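Local atomic coordinates of LupI (Flavobacterium sp. YS-80-122, PDB entry 6IY4), a protein that inhibits a cold-adapted marine protease and probably acts in the periplasm as a metalloendopeptidase inhibitor. Residues Ser9-Val14 / Gln19-Val24; Tyr13-Glu18 / Ala75-Gly80; Gln40-Arg45 / Lys86-Gln91. All coordinates share one frame; numbering follows the deposited sequence.

Interaction 1. Residues Ser9-Val14 / Gln19-Val24; sequences SWTFYV and QDACTV
Phe12 and Val24 pack on one face of a beta hairpin in which strand 8-14 runs antiparallel to strand 22-26. They are diagonal neighbours. Phe12 CG stands beside its own backbone N (chi1 -71°), which lays the ring back along the strand and over to Val24. The two side chains cross obliquely, and Phe12 CE1 comes within 3.9 Å of Val24 CB. The edge of the same ring is turned to Cys22 O. The other face carries Thr11 and Thr23, a non-hydrogen-bonded pair. Their hydroxyls meet in the middle, Thr11 OG1 to Thr23 OG1 at 3.5 Å, a weak hydrogen bond in which either may donate. Their methyls point opposite ways along the hairpin. Thr11 CG2 touches Ala21 CB at 3.9 Å, and Thr23 CG2 touches Ser9 OG at 3.4 Å. Four backbone bonds hold the strands, two each in the pairs Trp10-Val24 and Phe12-Cys22. The bond from Phe12 N to Cys22 O is 2.8 Å long and almost perfectly straight (179°). Toward the turn the two chains draw apart, and a water takes over. It accepts from Val14 N and donates to Asp20 O, at 2.6 Å from the latter. Cys22 also forms the disulfide with Cys38, which ties this edge strand to the long connection that follows it. The chemistry is thus divided by face: Phe12 and Val24 give apolar packing on one, the threonine hydroxyls, with methyls beside them, line the other, and main-chain bonds carry most of the specific pairing.

Interaction 2. Residues Tyr13-Glu18 / Ala75-Gly80; sequences YVQGAE and AGRYEG
Arg77 reaches Tyr13 and Gln15 because its chain is fully extended from CG to NE, with CG anti to the backbone N (chi1 -178°). Tyr13 CG sits in the crowded position between its backbone N and carbonyl carbon, which carries the ring across so that its OH comes near Arg77 NH1. Gln15 CG is anti to its own N, but the chain bends at the next bond and swings the amide to the same place. The approaches are loose. Tyr13 OH lies 3.8 Å from Arg77 NH1, with ring and guanidinium planes 70° apart. Gln15 NE2 lies 4.1 Å from Arg77 NH2. That amide comes to the guanidinium at its edge, and the two planes are only 19° apart. Gln15 NE2 and Arg77 NH2 are both donors, and the Tyr13 OH approach is too long for a bond, so neither pair is hydrogen-bonded. Strand 86-92 runs between strands 8-14 and 77-82 in the antiparallel sheet of this Inh-family inhibitor. The side chains therefore bridge over a whole strand, above Val89 and Gln91. What fixes the guanidinium is its own strand. Glu79 OE2 accepts from Arg77 NE at 2.7 Å and from Arg77 NH2 at 2.9 Å, a side-on salt bridge to a single oxygen lying in the guanidinium plane. With an alanine here, Glu79 OE2 would probably lose its two-nitrogen grip, and the ends of Tyr13 and Gln15 the group they rest against. Gln15 itself stands on a type II turn from Val14 to Ala17, closed by the bond from Ala17 N to Val14 O at 2.7 Å. Glu18 OE2 accepts from Gly16 N at 2.9 Å, which ties the turn to the residue following it.

Interaction 3. Residues Gln40-Arg45 / Lys86-Gln91; sequences QAWLGR and KTLVMQ
Leu88 meets Trp42 and Leu43 with its two methyls. Leu88 CD1 lies 3.7 Å from Trp42 CE3 and 4.2 Å from Trp42 CZ3, so it touches the six-membered ring of the indole. The approach is oblique, and the two side chains cross at about a right angle. Leu88 CD2 takes the other partner, Leu43 CD2, at a looser 4.4 Å. The leucine is thus forked between two neighbours in sequence. Its CG is anti to the backbone N (chi1 -178°), which holds the branch point away from strand 86-92 and out to the segment 40-45. All of this contact is apolar. In the fold, strand 86-92 is an inner strand of the antiparallel sheet, between 8-14 and 77-82, and segment 40-45 belongs to the long connection between strands 22-26 and 49-53, the two outermost strands. Trp42 and Leu43 bring this connection onto the side of the sheet that carries Leu88, consistent with the small beta-barrel fold of the Inh family. In the next shell, Leu68 of strand 66-74 touches both Leu43 and Leu88. Trp42 has further neighbours in Val14 and Asp20, at the end of the first hairpin. The backbone of Leu88 pairs with Gly80, while Val89 pairs with Tyr13, so the strand beneath the leucine is gripped from both sides. On the loop side, a short 3-10 segment ending at Gln40-Ala41 leads into Trp42. Further on, Arg45 O is hydrogen-bonded to Ser67 OG, which fastens the loop to strand 66-74 just past Leu43.

How the interactions relate
The three interactions lie close together, with centres about 8 to 9 Å apart. All three reach the same antiparallel sheet, interaction 3 from the loop 40-45. Interactions 1 and 2 share Tyr13 and Val14 at the end of strand 8-14. Interaction 3 uses strand 86-92, which lies between strands 8-14 and 77-82 and pairs with both. Along the chain, interaction 1 closes before interaction 3 opens, while interactions 2 and 3 alternate their segments. The hairpin is local, but the other two contacts join residues far apart in sequence. Together they bring the first, last and middle parts of this small inhibitor into one compact body.

Interaction 1. Residues Ser9-Val14 / Gln19-Val24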
ATOM      1  N   SER A   9       0.864  -5.205 -10.004  1.00 19.89           N
ATOM      2  CA  SER A   9      -0.514  -4.685  -9.852  1.00 18.73           C
ATOM      3  C   SER A   9      -1.097  -5.021  -8.468  1.00 20.01           C
ATOM      4  O   SER A   9      -1.136  -6.210  -8.073  1.00 23.66           O
ATOM      5  CB  SER A   9      -1.399  -5.232 -10.920  1.00 21.72           C
ATOM      6  OG  SER A   9      -2.661  -4.615 -10.832  1.00 23.72           O
ATOM      7  N   TRP A  10      -1.559  -4.021  -7.744  1.00 19.40           N
ATOM      8  CA  TRP A  10      -2.171  -4.199  -6.416  1.00 18.50           C
ATOM      9  C   TRP A  10      -3.481  -3.442  -6.365  1.00 19.60           C
ATOM     10  O   TRP A  10      -3.548  -2.302  -6.846  1.00 20.75           O
ATOM     11  CB  TRP A  10      -1.240  -3.724  -5.312  1.00 17.41           C
ATOM     12  CG  TRP A  10      -0.040  -4.594  -5.093  1.00 18.35           C
ATOM     13  CD1 TRP A  10       1.144  -4.528  -5.771  1.00 19.18           C
ATOM     14  CD2 TRP A  10       0.094  -5.673  -4.149  1.00 16.75           C
ATOM     15  NE1 TRP A  10       2.006  -5.472  -5.310  1.00 19.62           N
ATOM     16  CE2 TRP A  10       1.407  -6.183  -4.323  1.00 17.57           C
ATOM     17  CE3 TRP A  10      -0.736  -6.240  -3.171  1.00 18.12           C
ATOM     18  CZ2 TRP A  10       1.889  -7.220  -3.528  1.00 18.21           C
ATOM     19  CZ3 TRP A  10      -0.241  -7.256  -2.387  1.00 17.97           C
ATOM     20  CH2 TRP A  10       1.046  -7.737  -2.578  1.00 17.91           C
ATOM     21  N   THR A  11      -4.432  -4.003  -5.646  1.00 19.68           N
ATOM     22  CA  THR A  11      -5.748  -3.375  -5.426  1.00 18.29           C
ATOM     23  C   THR A  11      -5.859  -2.996  -3.960  1.00 18.75           C
ATOM     24  O   THR A  11      -5.607  -3.867  -3.088  1.00 20.17           O
ATOM     25  CB  THR A  11      -6.865  -4.323  -5.825  1.00 23.31           C
ATOM     26  OG1 THR A  11      -6.648  -4.630  -7.210  1.00 25.82           O
ATOM     27  CG2 THR A  11      -8.201  -3.655  -5.646  1.00 26.32           C
ATOM     28  N   PHE A  12      -6.128  -1.727  -3.719  1.00 18.44           N
ATOM     29  CA  PHE A  12      -6.250  -1.136  -2.376  1.00 18.09           C
ATOM     30  C   PHE A  12      -7.727  -0.860  -2.092  1.00 20.08           C
ATOM     31  O   PHE A  12      -8.416  -0.309  -2.961  1.00 20.08           O
ATOM     32  CB  PHE A  12      -5.485   0.182  -2.294  1.00 19.04           C
ATOM     33  CG  PHE A  12      -3.987   0.065  -2.311  1.00 20.04           C
ATOM     34  CD1 PHE A  12      -3.310  -0.126  -3.507  1.00 21.65           C
ATOM     35  CD2 PHE A  12      -3.251   0.170  -1.151  1.00 22.30           C
ATOM     36  CE1 PHE A  12      -1.932  -0.203  -3.531  1.00 22.78           C
ATOM     37  CE2 PHE A  12      -1.866   0.052  -1.174  1.00 24.14           C
ATOM     38  CZ  PHE A  12      -1.222  -0.112  -2.369  1.00 24.70           C
ATOM     39  N   TYR A  13      -8.115  -1.105  -0.854  1.00 18.79           N
ATOM     40  CA  TYR A  13      -9.450  -0.703  -0.366  1.00 18.81           C
ATOM     41  C   TYR A  13      -9.453  -0.675   1.155  1.00 20.71           C
ATOM     42  O   TYR A  13      -8.636  -1.368   1.793  1.00 21.72           O
ATOM     43  CB  TYR A  13     -10.533  -1.627  -0.906  1.00 20.41           C
ATOM     44  CG  TYR A  13     -10.451  -3.069  -0.493  1.00 22.33           C
ATOM     45  CD1 TYR A  13      -9.699  -3.951  -1.229  1.00 26.03           C
ATOM     46  CD2 TYR A  13     -11.120  -3.534   0.613  1.00 26.47           C
ATOM     47  CE1 TYR A  13      -9.621  -5.287  -0.869  1.00 27.40           C
ATOM     48  CE2 TYR A  13     -11.038  -4.864   0.997  1.00 27.87           C
ATOM     49  CZ  TYR A  13     -10.317  -5.742   0.227  1.00 29.56           C
ATOM     50  OH  TYR A  13     -10.218  -7.061   0.561  1.00 34.19           O
ATOM     51  N   VAL A  14     -10.385   0.059   1.708  1.00 22.14           N
ATOM     52  CA  VAL A  14     -10.586   0.088   3.168  1.00 23.24           C
ATOM     53  C   VAL A  14     -11.581  -1.036   3.489  1.00 25.67           C
ATOM     54  O   VAL A  14     -12.666  -1.156   2.845  1.00 24.41           O
ATOM     55  CB  VAL A  14     -11.103   1.454   3.651  1.00 24.13           C
ATOM     56  CG1 VAL A  14     -11.481   1.414   5.122  1.00 27.67           C
ATOM     57  CG2 VAL A  14     -10.119   2.582   3.410  1.00 26.45           C
ATOM     58  N   GLN A  19     -16.247  -1.866  -2.299  1.00 28.37           N
ATOM     59  CA  GLN A  19     -16.784  -1.290  -3.565  1.00 29.61           C
ATOM     60  C   GLN A  19     -15.966  -0.080  -4.026  1.00 27.58           C
ATOM     61  O   GLN A  19     -16.113   0.287  -5.218  1.00 30.21           O
ATOM     62  CB  GLN A  19     -18.255  -0.870  -3.446  1.00 30.74           C
ATOM     63  CG  GLN A  19     -18.519   0.270  -2.471  1.00 33.63           C
ATOM     64  CD  GLN A  19     -18.419  -0.042  -0.992  1.00 37.16           C
ATOM     65  OE1 GLN A  19     -18.242  -1.186  -0.580  1.00 39.65           O
ATOM     66  NE2 GLN A  19     -18.539   0.996  -0.176  1.00 43.26           N
ATOM     67  N   ASP A  20     -15.224   0.570  -3.132  1.00 24.33           N
ATOM     68  CA  ASP A  20     -14.387   1.761  -3.405  1.00 25.35           C
ATOM     69  C   ASP A  20     -12.922   1.275  -3.445  1.00 26.56           C
ATOM     70  O   ASP A  20     -12.195   1.430  -2.446  1.00 31.22           O
ATOM     71  CB  ASP A  20     -14.649   2.870  -2.389  1.00 28.50           C
ATOM     72  CG  ASP A  20     -13.827   4.107  -2.673  1.00 32.30           C
ATOM     73  OD1 ASP A  20     -13.238   4.168  -3.789  1.00 32.47           O
ATOM     74  OD2 ASP A  20     -13.738   4.977  -1.765  1.00 33.10           O
ATOM     75  N   ALA A  21     -12.544   0.616  -4.518  1.00 27.41           N
ATOM     76  CA  ALA A  21     -11.226  -0.051  -4.626  1.00 24.08           C
ATOM     77  C   ALA A  21     -10.409   0.664  -5.693  1.00 27.04           C
ATOM     78  O   ALA A  21     -10.957   1.155  -6.721  1.00 28.44           O
ATOM     79  CB  ALA A  21     -11.384  -1.512  -4.946  1.00 24.82           C
ATOM     80  N   CYS A  22      -9.097   0.703  -5.503  1.00 24.52           N
ATOM     81  CA  CYS A  22      -8.189   1.445  -6.402  1.00 25.15           C
ATOM     82  C   CYS A  22      -7.057   0.506  -6.800  1.00 23.84           C
ATOM     83  O   CYS A  22      -6.463  -0.062  -5.907  1.00 24.56           O
ATOM     84  CB  CYS A  22      -7.664   2.644  -5.635  1.00 29.98           C
ATOM     85  SG  CYS A  22      -6.414   3.637  -6.498  1.00 37.53           S
ATOM     86  N   THR A  23      -6.806   0.326  -8.083  1.00 20.50           N
ATOM     87  CA  THR A  23      -5.695  -0.509  -8.584  1.00 21.83           C
ATOM     88  C   THR A  23      -4.509   0.417  -8.827  1.00 22.43           C
ATOM     89  O   THR A  23      -4.662   1.412  -9.619  1.00 21.77           O
ATOM     90  CB  THR A  23      -6.115  -1.292  -9.828  1.00 24.27           C
ATOM     91  OG1 THR A  23      -7.277  -2.041  -9.472  1.00 29.75           O
ATOM     92  CG2 THR A  23      -5.011  -2.208 -10.320  1.00 25.84           C
ATOM     93  N   VAL A  24      -3.331   0.062  -8.305  1.00 20.43           N
ATOM     94  CA  VAL A  24      -2.093   0.870  -8.349  1.00 19.73           C
ATOM     95  C   VAL A  24      -0.978  -0.081  -8.763  1.00 19.95           C
ATOM     96  O   VAL A  24      -0.918  -1.162  -8.211  1.00 20.60           O
ATOM     97  CB  VAL A  24      -1.775   1.504  -6.993  1.00 22.37           C
ATOM     98  CG1 VAL A  24      -0.486   2.319  -7.045  1.00 24.55           C
ATOM     99  CG2 VAL A  24      -2.931   2.340  -6.491  1.00 21.91           C
TER
HETATM  100  O   HOH W   1     -12.417   1.444   0.161  1.00 25.74           O

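Interaction 2. Residues Tyr13-Glu18 / Ala75-Gly80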
ATOM      1  N   TYR A  13      -8.115  -1.105  -0.854  1.00 18.79           N
ATOM      2  CA  TYR A  13      -9.450  -0.703  -0.366  1.00 18.81           C
ATOM      3  C   TYR A  13      -9.453  -0.675   1.155  1.00 20.71           C
ATOM      4  O   TYR A  13      -8.636  -1.368   1.793  1.00 21.72           O
ATOM      5  CB  TYR A  13     -10.533  -1.627  -0.906  1.00 20.41           C
ATOM      6  CG  TYR A  13     -10.451  -3.069  -0.493  1.00 22.33           C
ATOM      7  CD1 TYR A  13      -9.699  -3.951  -1.229  1.00 26.03           C
ATOM      8  CD2 TYR A  13     -11.120  -3.534   0.613  1.00 26.47           C
ATOM      9  CE1 TYR A  13      -9.621  -5.287  -0.869  1.00 27.40           C
ATOM     10  CE2 TYR A  13     -11.038  -4.864   0.997  1.00 27.87           C
ATOM     11  CZ  TYR A  13     -10.317  -5.742   0.227  1.00 29.56           C
ATOM     12  OH  TYR A  13     -10.218  -7.061   0.561  1.00 34.19           O
ATOM     13  N   VAL A  14     -10.385   0.059   1.708  1.00 22.14           N
ATOM     14  CA  VAL A  14     -10.586   0.088   3.168  1.00 23.24           C
ATOM     15  C   VAL A  14     -11.581  -1.036   3.489  1.00 25.67           C
ATOM     16  O   VAL A  14     -12.666  -1.156   2.845  1.00 24.41           O
ATOM     17  CB  VAL A  14     -11.103   1.454   3.651  1.00 24.13           C
ATOM     18  CG1 VAL A  14     -11.481   1.414   5.122  1.00 27.67           C
ATOM     19  CG2 VAL A  14     -10.119   2.582   3.410  1.00 26.45           C
ATOM     20  N   GLN A  15     -11.233  -1.857   4.457  1.00 21.89           N
ATOM     21  CA  GLN A  15     -12.087  -2.982   4.870  1.00 24.68           C
ATOM     22  C   GLN A  15     -13.471  -2.438   5.215  1.00 24.61           C
ATOM     23  O   GLN A  15     -13.516  -1.417   5.937  1.00 26.52           O
ATOM     24  CB  GLN A  15     -11.520  -3.683   6.096  1.00 27.15           C
ATOM     25  CG  GLN A  15     -12.227  -4.976   6.428  1.00 30.87           C
ATOM     26  CD  GLN A  15     -11.283  -6.107   6.111  1.00 40.50           C
ATOM     27  OE1 GLN A  15     -10.397  -6.469   6.904  1.00 41.72           O
ATOM     28  NE2 GLN A  15     -11.406  -6.603   4.897  1.00 39.82           N
ATOM     29  N   GLY A  16     -14.504  -3.093   4.665  1.00 26.89           N
ATOM     30  CA  GLY A  16     -15.904  -2.676   4.833  1.00 31.27           C
ATOM     31  C   GLY A  16     -16.343  -1.784   3.687  1.00 33.31           C
ATOM     32  O   GLY A  16     -17.553  -1.542   3.547  1.00 32.51           O
ATOM     33  N   ALA A  17     -15.400  -1.311   2.877  1.00 27.95           N
ATOM     34  CA  ALA A  17     -15.682  -0.407   1.736  1.00 27.94           C
ATOM     35  C   ALA A  17     -15.019  -0.961   0.469  1.00 26.03           C
ATOM     36  O   ALA A  17     -14.494  -0.152  -0.305  1.00 25.84           O
ATOM     37  CB  ALA A  17     -15.234   1.002   2.045  1.00 28.50           C
ATOM     38  N   GLU A  18     -15.150  -2.266   0.231  1.00 28.68           N
ATOM     39  CA  GLU A  18     -14.550  -3.004  -0.914  1.00 27.52           C
ATOM     40  C   GLU A  18     -15.037  -2.416  -2.245  1.00 28.26           C
ATOM     41  O   GLU A  18     -14.283  -2.497  -3.252  1.00 28.48           O
ATOM     42  CB  GLU A  18     -14.911  -4.496  -0.902  1.00 32.97           C
ATOM     43  CG  GLU A  18     -14.352  -5.266   0.275  1.00 39.92           C
ATOM     44  CD  GLU A  18     -14.914  -4.932   1.656  1.00 45.11           C
ATOM     45  OE1 GLU A  18     -16.102  -4.485   1.733  1.00 45.90           O
ATOM     46  OE2 GLU A  18     -14.164  -5.118   2.660  1.00 40.25           O
ATOM     47  N   ALA A  75       0.124 -14.870   0.894  1.00 24.20           N
ATOM     48  CA  ALA A  75       0.697 -14.542  -0.415  1.00 22.46           C
ATOM     49  C   ALA A  75      -0.157 -13.472  -1.100  1.00 21.09           C
ATOM     50  O   ALA A  75      -1.350 -13.683  -1.275  1.00 22.15           O
ATOM     51  CB  ALA A  75       0.758 -15.799  -1.246  1.00 24.75           C
ATOM     52  N   GLY A  76       0.482 -12.360  -1.465  1.00 21.64           N
ATOM     53  CA  GLY A  76      -0.190 -11.318  -2.252  1.00 21.66           C
ATOM     54  C   GLY A  76      -1.209 -10.543  -1.447  1.00 19.24           C
ATOM     55  O   GLY A  76      -2.112  -9.999  -2.055  1.00 20.92           O
ATOM     56  N   ARG A  77      -1.086 -10.457  -0.129  1.00 21.48           N
ATOM     57  CA  ARG A  77      -2.027  -9.632   0.673  1.00 19.46           C
ATOM     58  C   ARG A  77      -1.315  -8.981   1.852  1.00 19.79           C
ATOM     59  O   ARG A  77      -0.647  -9.701   2.624  1.00 22.81           O
ATOM     60  CB  ARG A  77      -3.171 -10.488   1.227  1.00 22.06           C
ATOM     61  CG  ARG A  77      -4.212  -9.710   2.023  1.00 25.28           C
ATOM     62  CD  ARG A  77      -5.263 -10.659   2.584  1.00 30.50           C
ATOM     63  NE  ARG A  77      -6.288  -9.952   3.335  1.00 33.27           N
ATOM     64  CZ  ARG A  77      -7.470  -9.565   2.855  1.00 35.66           C
ATOM     65  NH1 ARG A  77      -7.812  -9.795   1.602  1.00 39.81           N
ATOM     66  NH2 ARG A  77      -8.307  -8.931   3.643  1.00 34.27           N
ATOM     67  N   TYR A  78      -1.476  -7.673   1.980  1.00 18.28           N
ATOM     68  CA  TYR A  78      -1.036  -6.917   3.174  1.00 20.18           C
ATOM     69  C   TYR A  78      -2.231  -6.198   3.777  1.00 19.38           C
ATOM     70  O   TYR A  78      -3.161  -5.851   3.069  1.00 19.13           O
ATOM     71  CB  TYR A  78       0.014  -5.875   2.816  1.00 18.11           C
ATOM     72  CG  TYR A  78       1.303  -6.377   2.246  1.00 18.31           C
ATOM     73  CD1 TYR A  78       1.460  -6.481   0.887  1.00 20.62           C
ATOM     74  CD2 TYR A  78       2.368  -6.668   3.062  1.00 19.66           C
ATOM     75  CE1 TYR A  78       2.667  -6.885   0.338  1.00 19.25           C
ATOM     76  CE2 TYR A  78       3.562  -7.104   2.539  1.00 18.21           C
ATOM     77  CZ  TYR A  78       3.710  -7.212   1.167  1.00 19.91           C
ATOM     78  OH  TYR A  78       4.863  -7.639   0.584  1.00 20.75           O
ATOM     79  N   GLU A  79      -2.190  -5.978   5.099  1.00 18.47           N
ATOM     80  CA  GLU A  79      -3.223  -5.206   5.822  1.00 19.70           C
ATOM     81  C   GLU A  79      -2.566  -4.237   6.802  1.00 20.58           C
ATOM     82  O   GLU A  79      -1.652  -4.660   7.500  1.00 19.54           O
ATOM     83  CB  GLU A  79      -4.138  -6.153   6.586  1.00 22.61           C
ATOM     84  CG  GLU A  79      -4.988  -6.979   5.675  1.00 26.63           C
ATOM     85  CD  GLU A  79      -5.773  -8.026   6.429  1.00 33.48           C
ATOM     86  OE1 GLU A  79      -5.687  -8.027   7.677  1.00 35.58           O
ATOM     87  OE2 GLU A  79      -6.385  -8.884   5.776  1.00 36.18           O
ATOM     88  N   GLY A  80      -2.984  -2.977   6.796  1.00 20.35           N
ATOM     89  CA  GLY A  80      -2.385  -1.975   7.672  1.00 22.05           C
ATOM     90  C   GLY A  80      -3.449  -1.243   8.450  1.00 22.96           C
ATOM     91  O   GLY A  80      -4.530  -0.944   7.905  1.00 22.89           O
TER

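Interaction 3. Residues Gln40-Arg45 / Lys86-Gln91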
ATOM      1  N   GLN A  40      -4.822   9.183  -1.031  1.00 29.76           N
ATOM      2  CA  GLN A  40      -5.023  10.498  -0.352  1.00 34.68           C
ATOM      3  C   GLN A  40      -6.354  10.499   0.412  1.00 32.06           C
ATOM      4  O   GLN A  40      -6.452  11.117   1.449  1.00 34.33           O
ATOM      5  CB  GLN A  40      -4.994  11.622  -1.400  1.00 35.76           C
ATOM      6  CG  GLN A  40      -5.152  13.042  -0.844  1.00 40.54           C
ATOM      7  CD  GLN A  40      -6.579  13.553  -0.804  1.00 40.45           C
ATOM      8  OE1 GLN A  40      -7.528  12.885  -1.201  1.00 38.59           O
ATOM      9  NE2 GLN A  40      -6.731  14.776  -0.333  1.00 47.15           N
ATOM     10  N   ALA A  41      -7.364   9.812  -0.084  1.00 34.18           N
ATOM     11  CA  ALA A  41      -8.685   9.755   0.573  1.00 31.76           C
ATOM     12  C   ALA A  41      -8.566   8.999   1.894  1.00 30.09           C
ATOM     13  O   ALA A  41      -9.452   9.175   2.776  1.00 33.47           O
ATOM     14  CB  ALA A  41      -9.680   9.085  -0.332  1.00 36.54           C
ATOM     15  N   TRP A  42      -7.522   8.184   2.070  1.00 28.02           N
ATOM     16  CA  TRP A  42      -7.497   7.172   3.163  1.00 26.86           C
ATOM     17  C   TRP A  42      -6.347   7.432   4.148  1.00 28.67           C
ATOM     18  O   TRP A  42      -6.445   7.035   5.328  1.00 30.46           O
ATOM     19  CB  TRP A  42      -7.395   5.767   2.556  1.00 27.24           C
ATOM     20  CG  TRP A  42      -8.563   5.384   1.700  1.00 28.32           C
ATOM     21  CD1 TRP A  42      -9.865   5.761   1.868  1.00 31.54           C
ATOM     22  CD2 TRP A  42      -8.553   4.512   0.557  1.00 27.87           C
ATOM     23  NE1 TRP A  42     -10.656   5.180   0.916  1.00 32.72           N
ATOM     24  CE2 TRP A  42      -9.877   4.431   0.078  1.00 31.56           C
ATOM     25  CE3 TRP A  42      -7.565   3.802  -0.117  1.00 26.15           C
ATOM     26  CZ2 TRP A  42     -10.234   3.668  -1.031  1.00 29.39           C
ATOM     27  CZ3 TRP A  42      -7.914   3.064  -1.223  1.00 26.23           C
ATOM     28  CH2 TRP A  42      -9.229   2.993  -1.676  1.00 25.25           C
ATOM     29  N   LEU A  43      -5.254   8.000   3.677  1.00 25.81           N
ATOM     30  CA  LEU A  43      -4.032   8.191   4.483  1.00 24.22           C
ATOM     31  C   LEU A  43      -3.792   9.695   4.649  1.00 23.38           C
ATOM     32  O   LEU A  43      -4.019  10.441   3.665  1.00 26.12           O
ATOM     33  CB  LEU A  43      -2.857   7.513   3.760  1.00 24.16           C
ATOM     34  CG  LEU A  43      -2.969   6.011   3.518  1.00 26.60           C
ATOM     35  CD1 LEU A  43      -1.800   5.511   2.703  1.00 26.47           C
ATOM     36  CD2 LEU A  43      -3.097   5.237   4.817  1.00 30.08           C
ATOM     37  N   GLY A  44      -3.254  10.060   5.805  1.00 26.82           N
ATOM     38  CA  GLY A  44      -2.823  11.443   6.106  1.00 25.43           C
ATOM     39  C   GLY A  44      -1.676  11.895   5.225  1.00 29.48           C
ATOM     40  O   GLY A  44      -1.625  13.066   4.821  1.00 28.73           O
ATOM     41  N   ARG A  45      -0.791  10.961   4.886  1.00 26.92           N
ATOM     42  CA  ARG A  45       0.440  11.228   4.118  1.00 27.72           C
ATOM     43  C   ARG A  45       0.339  10.433   2.834  1.00 27.00           C
ATOM     44  O   ARG A  45       0.219   9.230   2.948  1.00 28.82           O
ATOM     45  CB  ARG A  45       1.630  10.831   4.984  1.00 30.29           C
ATOM     46  CG  ARG A  45       2.939  11.351   4.421  1.00 34.33           C
ATOM     47  CD  ARG A  45       4.142  10.765   5.127  1.00 35.48           C
ATOM     48  NE  ARG A  45       4.113  11.112   6.541  1.00 38.27           N
ATOM     49  CZ  ARG A  45       4.340  12.335   7.036  1.00 40.21           C
ATOM     50  NH1 ARG A  45       4.591  13.371   6.239  1.00 37.53           N
ATOM     51  NH2 ARG A  45       4.328  12.511   8.351  1.00 38.47           N
ATOM     52  N   LYS A  86      -9.440   2.104  11.075  1.00 45.51           N
ATOM     53  CA  LYS A  86      -9.756   1.499   9.763  1.00 41.08           C
ATOM     54  C   LYS A  86      -8.621   0.514   9.426  1.00 33.72           C
ATOM     55  O   LYS A  86      -7.543   0.619  10.051  1.00 32.94           O
ATOM     56  CB  LYS A  86      -9.966   2.640   8.767  1.00 45.85           C
ATOM     57  CG  LYS A  86     -11.169   3.523   9.087  1.00 53.40           C
ATOM     58  CD  LYS A  86     -12.491   2.830   8.799  1.00 59.95           C
ATOM     59  CE  LYS A  86     -13.606   3.192   9.761  1.00 65.41           C
ATOM     60  NZ  LYS A  86     -14.751   2.257   9.616  1.00 67.91           N
ATOM     61  N   THR A  87      -8.879  -0.427   8.513  1.00 29.00           N
ATOM     62  CA  THR A  87      -7.859  -1.358   7.954  1.00 24.33           C
ATOM     63  C   THR A  87      -7.768  -1.112   6.442  1.00 24.11           C
ATOM     64  O   THR A  87      -8.797  -1.142   5.771  1.00 24.41           O
ATOM     65  CB  THR A  87      -8.152  -2.836   8.214  1.00 24.38           C
ATOM     66  OG1 THR A  87      -8.254  -2.900   9.633  1.00 31.37           O
ATOM     67  CG2 THR A  87      -7.061  -3.752   7.711  1.00 25.88           C
ATOM     68  N   LEU A  88      -6.576  -0.820   5.964  1.00 21.74           N
ATOM     69  CA  LEU A  88      -6.316  -0.709   4.511  1.00 20.69           C
ATOM     70  C   LEU A  88      -5.794  -2.053   4.077  1.00 21.02           C
ATOM     71  O   LEU A  88      -4.846  -2.581   4.697  1.00 21.14           O
ATOM     72  CB  LEU A  88      -5.284   0.375   4.219  1.00 21.08           C
ATOM     73  CG  LEU A  88      -4.973   0.608   2.746  1.00 23.34           C
ATOM     74  CD1 LEU A  88      -6.174   1.146   2.020  1.00 27.54           C
ATOM     75  CD2 LEU A  88      -3.811   1.554   2.594  1.00 23.54           C
ATOM     76  N   VAL A  89      -6.453  -2.603   3.087  1.00 21.71           N
ATOM     77  CA  VAL A  89      -6.114  -3.908   2.503  1.00 18.94           C
ATOM     78  C   VAL A  89      -5.453  -3.647   1.162  1.00 19.53           C
ATOM     79  O   VAL A  89      -5.923  -2.765   0.410  1.00 19.79           O
ATOM     80  CB  VAL A  89      -7.398  -4.744   2.321  1.00 21.76           C
ATOM     81  CG1 VAL A  89      -7.087  -6.089   1.696  1.00 25.34           C
ATOM     82  CG2 VAL A  89      -8.122  -4.920   3.654  1.00 23.31           C
ATOM     83  N   MET A  90      -4.386  -4.379   0.876  1.00 18.90           N
ATOM     84  CA  MET A  90      -3.803  -4.351  -0.477  1.00 18.85           C
ATOM     85  C   MET A  90      -3.650  -5.808  -0.901  1.00 21.20           C
ATOM     86  O   MET A  90      -3.164  -6.634  -0.135  1.00 20.29           O
ATOM     87  CB  MET A  90      -2.529  -3.498  -0.576  1.00 25.92           C
ATOM     88  CG  MET A  90      -1.393  -4.037   0.034  1.00 24.65           C
ATOM     89  SD  MET A  90      -0.010  -2.806  -0.016  1.00 25.11           S
ATOM     90  CE  MET A  90       0.741  -3.103  -1.606  1.00 22.95           C
ATOM     91  N   GLN A  91      -4.150  -6.135  -2.067  1.00 19.99           N
ATOM     92  CA  GLN A  91      -4.149  -7.534  -2.531  1.00 21.12           C
ATOM     93  C   GLN A  91      -3.805  -7.508  -3.997  1.00 20.41           C
ATOM     94  O   GLN A  91      -4.334  -6.651  -4.676  1.00 20.31           O
ATOM     95  CB  GLN A  91      -5.521  -8.172  -2.488  1.00 25.77           C
ATOM     96  CG  GLN A  91      -6.043  -8.462  -1.114  1.00 35.18           C
ATOM     97  CD  GLN A  91      -7.340  -9.198  -1.340  1.00 41.58           C
ATOM     98  OE1 GLN A  91      -8.376  -8.593  -1.632  1.00 38.45           O
ATOM     99  NE2 GLN A  91      -7.251 -10.524  -1.299  1.00 46.25           N
TER